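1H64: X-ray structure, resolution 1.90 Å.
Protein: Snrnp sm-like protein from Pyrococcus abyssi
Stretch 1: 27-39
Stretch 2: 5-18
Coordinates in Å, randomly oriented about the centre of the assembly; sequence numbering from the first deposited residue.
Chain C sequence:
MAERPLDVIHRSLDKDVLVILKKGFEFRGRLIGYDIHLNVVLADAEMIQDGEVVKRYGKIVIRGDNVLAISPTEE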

ATOM      1  N   PHE C  27      -1.752   7.925  20.136  1.00 27.96           N
ATOM      2  CA  PHE C  27      -0.659   8.017  21.082  1.00 31.00           C
ATOM      3  C   PHE C  27      -0.575   9.462  21.541  1.00 33.77           C
ATOM      4  O   PHE C  27      -0.901  10.381  20.784  1.00 29.89           O
ATOM      5  CB  PHE C  27       0.683   7.642  20.456  1.00 31.48           C
ATOM      6  CG  PHE C  27       0.868   6.174  20.215  1.00 31.54           C
ATOM      7  CD1 PHE C  27       0.827   5.662  18.923  1.00 32.47           C
ATOM      8  CD2 PHE C  27       1.141   5.311  21.269  1.00 33.25           C
ATOM      9  CE1 PHE C  27       1.060   4.314  18.684  1.00 36.70           C
ATOM     10  CE2 PHE C  27       1.377   3.957  21.040  1.00 33.38           C
ATOM     11  CZ  PHE C  27       1.337   3.459  19.744  1.00 34.98           C
ATOM     12  N   ARG C  28      -0.166   9.657  22.791  1.00 29.56           N
ATOM     13  CA  ARG C  28       0.006  11.002  23.325  1.00 32.82           C
ATOM     14  C   ARG C  28       1.308  10.977  24.096  1.00 29.48           C
ATOM     15  O   ARG C  28       1.603  10.012  24.801  1.00 30.17           O
ATOM     16  CB  ARG C  28      -1.160  11.403  24.238  1.00 37.60           C
ATOM     17  CG  ARG C  28      -2.526  11.182  23.611  1.00 45.30           C
ATOM     18  CD  ARG C  28      -3.560  12.180  24.118  1.00 51.02           C
ATOM     19  NE  ARG C  28      -3.316  13.524  23.591  1.00 56.74           N
ATOM     20  CZ  ARG C  28      -4.165  14.540  23.700  1.00 55.76           C
ATOM     21  NH1 ARG C  28      -5.326  14.378  24.321  1.00 59.42           N
ATOM     22  NH2 ARG C  28      -3.854  15.721  23.188  1.00 58.63           N
ATOM     23  N   GLY C  29       2.111  12.024  23.933  1.00 31.49           N
ATOM     24  CA  GLY C  29       3.381  12.076  24.628  1.00 27.84           C
ATOM     25  C   GLY C  29       4.122  13.351  24.299  1.00 28.09           C
ATOM     26  O   GLY C  29       3.596  14.218  23.599  1.00 26.55           O
ATOM     27  N   ARG C  30       5.331  13.481  24.826  1.00 26.67           N
ATOM     28  CA  ARG C  30       6.123  14.665  24.565  1.00 30.16           C
ATOM     29  C   ARG C  30       6.974  14.401  23.322  1.00 24.46           C
ATOM     30  O   ARG C  30       7.719  13.427  23.269  1.00 23.07           O
ATOM     31  CB  ARG C  30       7.021  14.980  25.770  1.00 32.21           C
ATOM     32  CG  ARG C  30       7.807  16.285  25.645  1.00 36.58           C
ATOM     33  CD  ARG C  30       8.510  16.633  26.949  1.00 36.38           C
ATOM     34  NE  ARG C  30       9.195  15.480  27.518  1.00 41.84           N
ATOM     35  CZ  ARG C  30      10.481  15.201  27.347  1.00 40.79           C
ATOM     36  NH1 ARG C  30      11.251  16.001  26.620  1.00 45.08           N
ATOM     37  NH2 ARG C  30      10.995  14.105  27.892  1.00 42.35           N
ATOM     38  N   LEU C  31       6.854  15.257  22.322  1.00 27.28           N
ATOM     39  CA  LEU C  31       7.653  15.070  21.093  1.00 27.33           C
ATOM     40  C   LEU C  31       9.139  15.370  21.309  1.00 24.31           C
ATOM     41  O   LEU C  31       9.499  16.485  21.671  1.00 29.52           O
ATOM     42  CB  LEU C  31       7.115  15.975  19.978  1.00 22.22           C
ATOM     43  CG  LEU C  31       7.768  15.825  18.593  1.00 26.02           C
ATOM     44  CD1 LEU C  31       7.395  14.458  17.972  1.00 21.20           C
ATOM     45  CD2 LEU C  31       7.285  16.956  17.700  1.00 25.10           C
ATOM     46  N   ILE C  32      10.016  14.389  21.091  1.00 23.13           N
ATOM     47  CA  ILE C  32      11.438  14.650  21.269  1.00 26.64           C
ATOM     48  C   ILE C  32      12.294  14.504  20.008  1.00 27.96           C
ATOM     49  O   ILE C  32      13.472  14.855  20.016  1.00 29.10           O
ATOM     50  CB  ILE C  32      12.046  13.762  22.390  1.00 31.05           C
ATOM     51  CG1 ILE C  32      11.755  12.283  22.135  1.00 33.61           C
ATOM     52  CG2 ILE C  32      11.470  14.179  23.743  1.00 33.71           C
ATOM     53  CD1 ILE C  32      12.375  11.346  23.186  1.00 34.56           C
ATOM     54  N   GLY C  33      11.709  13.998  18.923  1.00 25.74           N
ATOM     55  CA  GLY C  33      12.477  13.834  17.696  1.00 24.15           C
ATOM     56  C   GLY C  33      11.562  13.496  16.534  1.00 26.18           C
ATOM     57  O   GLY C  33      10.396  13.150  16.738  1.00 24.22           O
ATOM     58  N   TYR C  34      12.079  13.615  15.313  1.00 23.62           N
ATOM     59  CA  TYR C  34      11.283  13.321  14.133  1.00 21.43           C
ATOM     60  C   TYR C  34      12.218  13.307  12.932  1.00 22.21           C
ATOM     61  O   TYR C  34      13.377  13.684  13.046  1.00 24.70           O
ATOM     62  CB  TYR C  34      10.220  14.405  13.930  1.00 18.26           C
ATOM     63  CG  TYR C  34      10.772  15.766  13.547  1.00 30.27           C
ATOM     64  CD1 TYR C  34      10.927  16.130  12.202  1.00 28.78           C
ATOM     65  CD2 TYR C  34      11.175  16.680  14.523  1.00 27.85           C
ATOM     66  CE1 TYR C  34      11.473  17.364  11.848  1.00 34.80           C
ATOM     67  CE2 TYR C  34      11.720  17.917  14.174  1.00 32.95           C
ATOM     68  CZ  TYR C  34      11.867  18.252  12.837  1.00 35.41           C
ATOM     69  OH  TYR C  34      12.411  19.466  12.483  1.00 37.59           O
ATOM     70  N   ASP C  35      11.719  12.831  11.802  1.00 22.25           N
ATOM     71  CA  ASP C  35      12.519  12.870  10.582  1.00 23.22           C
ATOM     72  C   ASP C  35      11.625  13.288   9.422  1.00 23.60           C
ATOM     73  O   ASP C  35      10.423  13.488   9.586  1.00 22.70           O
ATOM     74  CB  ASP C  35      13.215  11.531  10.303  1.00 17.53           C
ATOM     75  CG  ASP C  35      12.242  10.388  10.118  1.00 21.23           C
ATOM     76  OD1 ASP C  35      11.118  10.622   9.628  1.00 21.57           O
ATOM     77  OD2 ASP C  35      12.624   9.248  10.449  1.00 30.19           O
ATOM     78  N   ILE C  36      12.217  13.407   8.240  1.00 22.65           N
ATOM     79  CA  ILE C  36      11.487  13.850   7.060  1.00 24.63           C
ATOM     80  C   ILE C  36      10.343  12.957   6.581  1.00 23.89           C
ATOM     81  O   ILE C  36       9.510  13.396   5.795  1.00 25.39           O
ATOM     82  CB  ILE C  36      12.477  14.091   5.901  1.00 28.25           C
ATOM     83  CG1 ILE C  36      11.750  14.718   4.712  1.00 34.69           C
ATOM     84  CG2 ILE C  36      13.125  12.784   5.502  1.00 27.10           C
ATOM     85  CD1 ILE C  36      10.994  15.974   5.075  1.00 42.97           C
ATOM     86  N   HIS C  37      10.288  11.715   7.055  1.00 21.22           N
ATOM     87  CA  HIS C  37       9.213  10.793   6.657  1.00 23.89           C
ATOM     88  C   HIS C  37       8.053  10.903   7.646  1.00 18.66           C
ATOM     89  O   HIS C  37       7.040  10.218   7.529  1.00 21.33           O
ATOM     90  CB  HIS C  37       9.736   9.352   6.652  1.00 23.84           C
ATOM     91  CG  HIS C  37      10.982   9.173   5.852  1.00 31.60           C
ATOM     92  ND1 HIS C  37      11.017   9.357   4.486  1.00 32.36           N
ATOM     93  CD2 HIS C  37      12.252   8.896   6.229  1.00 33.81           C
ATOM     94  CE1 HIS C  37      12.258   9.205   4.056  1.00 33.48           C
ATOM     95  NE2 HIS C  37      13.028   8.926   5.094  1.00 37.55           N
ATOM     96  N   LEU C  38       8.212  11.809   8.602  1.00 21.99           N
ATOM     97  CA  LEU C  38       7.231  12.023   9.658  1.00 19.70           C
ATOM     98  C   LEU C  38       7.200  10.862  10.653  1.00 19.34           C
ATOM     99  O   LEU C  38       6.173  10.597  11.299  1.00 25.71           O
ATOM    100  CB  LEU C  38       5.837  12.297   9.103  1.00 24.73           C
ATOM    101  CG  LEU C  38       5.692  13.612   8.317  1.00 31.63           C
ATOM    102  CD1 LEU C  38       4.255  13.771   7.866  1.00 35.22           C
ATOM    103  CD2 LEU C  38       6.116  14.798   9.175  1.00 33.85           C
ATOM    104  N   ASN C  39       8.321  10.156  10.768  1.00 20.15           N
ATOM    105  CA  ASN C  39       8.423   9.120  11.798  1.00 20.94           C
ATOM    106  C   ASN C  39       8.655  10.036  13.004  1.00 22.39           C
ATOM    107  O   ASN C  39       9.356  11.050  12.882  1.00 18.95           O
ATOM    108  CB  ASN C  39       9.654   8.232  11.607  1.00 23.33           C
ATOM    109  CG  ASN C  39       9.556   7.351  10.368  1.00 22.03           C
ATOM    110  OD1 ASN C  39       8.498   6.800  10.070  1.00 23.72           O
ATOM    111  ND2 ASN C  39      10.672   7.206   9.653  1.00 22.86           N
TER
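Stretch 2 (5-18) PLDVIHRSLDKDVL

How does the backbone of stretch 2 run along stretch 1? It starts as a helix, Pro5 to Arg11 or thereabouts, directed at 141° to strand 27-34 with the axes 9.3 Å apart at closest. A type II turn from Ser12 to Lys15 then leads into a strand through Asp16 to Leu18, antiparallel to stretch 1 in its pairing, with axes crossing at 129° and approaching to 4.6 Å.

What fixes the register? Gly29 and Val17 form a hydrogen-bonded pair, Val17 N to Gly29 O at 2.8 Å and Gly29 N to Val17 O at 3.2 Å. Arg28 faces Leu18 and Arg30 faces Asp16, with CA atoms 4.7 and 4.2 Å apart. Leu31 ties the turn to the strand: its N donates to Lys15 O (2.9 Å) and its O accepts from Asp14 N (2.6 Å).

Where does the helix pack? Ile9 CG2 sits over the face of the Tyr34 ring, 3.6 Å from Tyr34 CG, while Leu31 CD2 approaches Ile9 O to 3.3 Å. Tyr34 OH and His10 ND1 share a 2.8 Å hydrogen bond at the ring edges. Farther along, Leu6 CD1 meets Leu38 CD2 at 3.9 Å.

Do charges contribute? Arg30 NH1 and Asp14 OD1 make a long salt bridge of 3.8 Å.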

ATOM      1  N   PRO C   5       3.799  21.378   7.007  1.00 26.29           N
ATOM      2  CA  PRO C   5       3.771  20.220   7.901  1.00 25.42           C
ATOM      3  C   PRO C   5       5.009  20.072   8.774  1.00 27.48           C
ATOM      4  O   PRO C   5       4.914  19.969  10.000  1.00 23.32           O
ATOM      5  CB  PRO C   5       3.592  19.059   6.928  1.00 21.85           C
ATOM      6  CG  PRO C   5       2.656  19.662   5.905  1.00 22.28           C
ATOM      7  CD  PRO C   5       3.278  21.027   5.667  1.00 23.91           C
ATOM      8  N   LEU C   6       6.183  20.061   8.150  1.00 26.27           N
ATOM      9  CA  LEU C   6       7.419  19.912   8.905  1.00 26.26           C
ATOM     10  C   LEU C   6       7.748  21.062   9.858  1.00 27.91           C
ATOM     11  O   LEU C   6       8.359  20.840  10.915  1.00 32.15           O
ATOM     12  CB  LEU C   6       8.580  19.649   7.944  1.00 34.67           C
ATOM     13  CG  LEU C   6       8.663  18.190   7.474  1.00 32.60           C
ATOM     14  CD1 LEU C   6       9.060  17.307   8.648  1.00 37.63           C
ATOM     15  CD2 LEU C   6       7.332  17.735   6.900  1.00 38.47           C
ATOM     16  N   ASP C   7       7.353  22.279   9.507  1.00 27.35           N
ATOM     17  CA  ASP C   7       7.601  23.434  10.378  1.00 30.42           C
ATOM     18  C   ASP C   7       6.833  23.242  11.688  1.00 28.74           C
ATOM     19  O   ASP C   7       7.355  23.483  12.774  1.00 32.17           O
ATOM     20  CB  ASP C   7       7.104  24.736   9.735  1.00 29.98           C
ATOM     21  CG  ASP C   7       7.813  25.063   8.439  1.00 40.77           C
ATOM     22  OD1 ASP C   7       9.040  24.851   8.366  1.00 42.91           O
ATOM     23  OD2 ASP C   7       7.141  25.553   7.503  1.00 39.62           O
ATOM     24  N   VAL C   8       5.578  22.830  11.558  1.00 29.24           N
ATOM     25  CA  VAL C   8       4.701  22.606  12.706  1.00 27.18           C
ATOM     26  C   VAL C   8       5.295  21.546  13.628  1.00 30.79           C
ATOM     27  O   VAL C   8       5.381  21.733  14.847  1.00 27.11           O
ATOM     28  CB  VAL C   8       3.296  22.144  12.241  1.00 27.56           C
ATOM     29  CG1 VAL C   8       2.465  21.697  13.441  1.00 27.67           C
ATOM     30  CG2 VAL C   8       2.594  23.256  11.509  1.00 25.34           C
ATOM     31  N   ILE C   9       5.706  20.424  13.043  1.00 24.96           N
ATOM     32  CA  ILE C   9       6.299  19.346  13.817  1.00 24.25           C
ATOM     33  C   ILE C   9       7.556  19.849  14.536  1.00 28.60           C
ATOM     34  O   ILE C   9       7.777  19.554  15.726  1.00 25.98           O
ATOM     35  CB  ILE C   9       6.647  18.155  12.898  1.00 25.03           C
ATOM     36  CG1 ILE C   9       5.360  17.561  12.319  1.00 28.35           C
ATOM     37  CG2 ILE C   9       7.435  17.098  13.653  1.00 23.45           C
ATOM     38  CD1 ILE C   9       4.340  17.145  13.357  1.00 34.72           C
ATOM     39  N   HIS C  10       8.370  20.629  13.824  1.00 27.20           N
ATOM     40  CA  HIS C  10       9.607  21.161  14.400  1.00 26.12           C
ATOM     41  C   HIS C  10       9.342  22.079  15.589  1.00 23.02           C
ATOM     42  O   HIS C  10      10.090  22.061  16.571  1.00 30.16           O
ATOM     43  CB  HIS C  10      10.415  21.956  13.361  1.00 27.82           C
ATOM     44  CG  HIS C  10      11.712  22.472  13.897  1.00 28.25           C
ATOM     45  ND1 HIS C  10      12.796  21.652  14.127  1.00 32.48           N
ATOM     46  CD2 HIS C  10      12.070  23.701  14.340  1.00 30.13           C
ATOM     47  CE1 HIS C  10      13.763  22.353  14.688  1.00 32.36           C
ATOM     48  NE2 HIS C  10      13.349  23.598  14.830  1.00 34.25           N
ATOM     49  N   ARG C  11       8.304  22.893  15.481  1.00 26.68           N
ATOM     50  CA  ARG C  11       7.929  23.827  16.544  1.00 33.61           C
ATOM     51  C   ARG C  11       7.381  23.105  17.782  1.00 35.79           C
ATOM     52  O   ARG C  11       7.292  23.693  18.862  1.00 34.38           O
ATOM     53  CB  ARG C  11       6.835  24.779  16.062  1.00 35.48           C
ATOM     54  CG  ARG C  11       7.140  25.570  14.809  1.00 47.91           C
ATOM     55  CD  ARG C  11       5.929  26.426  14.441  1.00 53.05           C
ATOM     56  NE  ARG C  11       6.124  27.192  13.212  1.00 59.52           N
ATOM     57  CZ  ARG C  11       7.066  28.112  13.044  1.00 59.80           C
ATOM     58  NH1 ARG C  11       7.912  28.390  14.027  1.00 62.00           N
ATOM     59  NH2 ARG C  11       7.163  28.757  11.893  1.00 61.46           N
ATOM     60  N   SER C  12       7.003  21.843  17.622  1.00 26.99           N
ATOM     61  CA  SER C  12       6.427  21.086  18.725  1.00 29.31           C
ATOM     62  C   SER C  12       7.427  20.250  19.513  1.00 29.75           C
ATOM     63  O   SER C  12       7.032  19.462  20.373  1.00 33.03           O
ATOM     64  CB  SER C  12       5.304  20.172  18.209  1.00 28.83           C
ATOM     65  OG  SER C  12       4.292  20.907  17.543  1.00 31.18           O
ATOM     66  N   LEU C  13       8.716  20.391  19.225  1.00 30.45           N
ATOM     67  CA  LEU C  13       9.701  19.627  19.976  1.00 32.64           C
ATOM     68  C   LEU C  13       9.557  20.000  21.448  1.00 36.45           C
ATOM     69  O   LEU C  13       9.278  21.156  21.774  1.00 32.97           O
ATOM     70  CB  LEU C  13      11.122  19.924  19.488  1.00 32.41           C
ATOM     71  CG  LEU C  13      11.574  19.175  18.223  1.00 29.46           C
ATOM     72  CD1 LEU C  13      12.936  19.703  17.788  1.00 29.10           C
ATOM     73  CD2 LEU C  13      11.644  17.665  18.485  1.00 26.49           C
ATOM     74  N   ASP C  14       9.724  19.008  22.320  1.00 38.81           N
ATOM     75  CA  ASP C  14       9.614  19.174  23.769  1.00 40.49           C
ATOM     76  C   ASP C  14       8.217  19.569  24.235  1.00 39.98           C
ATOM     77  O   ASP C  14       8.037  20.020  25.368  1.00 41.91           O
ATOM     78  CB  ASP C  14      10.637  20.200  24.261  1.00 45.03           C
ATOM     79  CG  ASP C  14      12.051  19.828  23.874  1.00 54.09           C
ATOM     80  OD1 ASP C  14      12.488  18.708  24.231  1.00 60.45           O
ATOM     81  OD2 ASP C  14      12.724  20.647  23.207  1.00 57.52           O
ATOM     82  N   LYS C  15       7.226  19.394  23.366  1.00 34.87           N
ATOM     83  CA  LYS C  15       5.846  19.721  23.708  1.00 35.46           C
ATOM     84  C   LYS C  15       4.929  18.501  23.569  1.00 34.13           C
ATOM     85  O   LYS C  15       5.217  17.593  22.792  1.00 34.13           O
ATOM     86  CB  LYS C  15       5.341  20.860  22.823  1.00 35.86           C
ATOM     87  CG  LYS C  15       6.060  22.175  23.086  1.00 41.32           C
ATOM     88  CD  LYS C  15       5.331  23.377  22.489  1.00 44.19           C
ATOM     89  CE  LYS C  15       5.461  23.426  20.976  1.00 49.02           C
ATOM     90  NZ  LYS C  15       4.912  24.685  20.389  1.00 49.34           N
ATOM     91  N   ASP C  16       3.842  18.474  24.337  1.00 32.93           N
ATOM     92  CA  ASP C  16       2.891  17.364  24.277  1.00 32.15           C
ATOM     93  C   ASP C  16       2.172  17.388  22.924  1.00 31.05           C
ATOM     94  O   ASP C  16       1.770  18.449  22.439  1.00 24.28           O
ATOM     95  CB  ASP C  16       1.854  17.483  25.410  1.00 36.08           C
ATOM     96  CG  ASP C  16       0.891  16.290  25.468  1.00 43.87           C
ATOM     97  OD1 ASP C  16       1.313  15.177  25.861  1.00 42.62           O
ATOM     98  OD2 ASP C  16      -0.300  16.463  25.121  1.00 50.37           O
ATOM     99  N   VAL C  17       2.032  16.217  22.314  1.00 28.83           N
ATOM    100  CA  VAL C  17       1.323  16.111  21.042  1.00 26.03           C
ATOM    101  C   VAL C  17       0.427  14.889  21.045  1.00 27.49           C
ATOM    102  O   VAL C  17       0.577  13.971  21.871  1.00 29.08           O
ATOM    103  CB  VAL C  17       2.278  15.957  19.832  1.00 25.89           C
ATOM    104  CG1 VAL C  17       3.168  17.192  19.691  1.00 26.63           C
ATOM    105  CG2 VAL C  17       3.123  14.705  20.000  1.00 28.75           C
ATOM    106  N   LEU C  18      -0.502  14.888  20.101  1.00 25.07           N
ATOM    107  CA  LEU C  18      -1.433  13.789  19.892  1.00 23.57           C
ATOM    108  C   LEU C  18      -1.095  13.175  18.517  1.00 24.12           C
ATOM    109  O   LEU C  18      -1.034  13.898  17.520  1.00 20.79           O
ATOM    110  CB  LEU C  18      -2.859  14.338  19.866  1.00 22.57           C
ATOM    111  CG  LEU C  18      -4.030  13.394  19.570  1.00 31.88           C
ATOM    112  CD1 LEU C  18      -4.035  12.246  20.568  1.00 32.63           C
ATOM    113  CD2 LEU C  18      -5.344  14.170  19.653  1.00 35.10           C
TER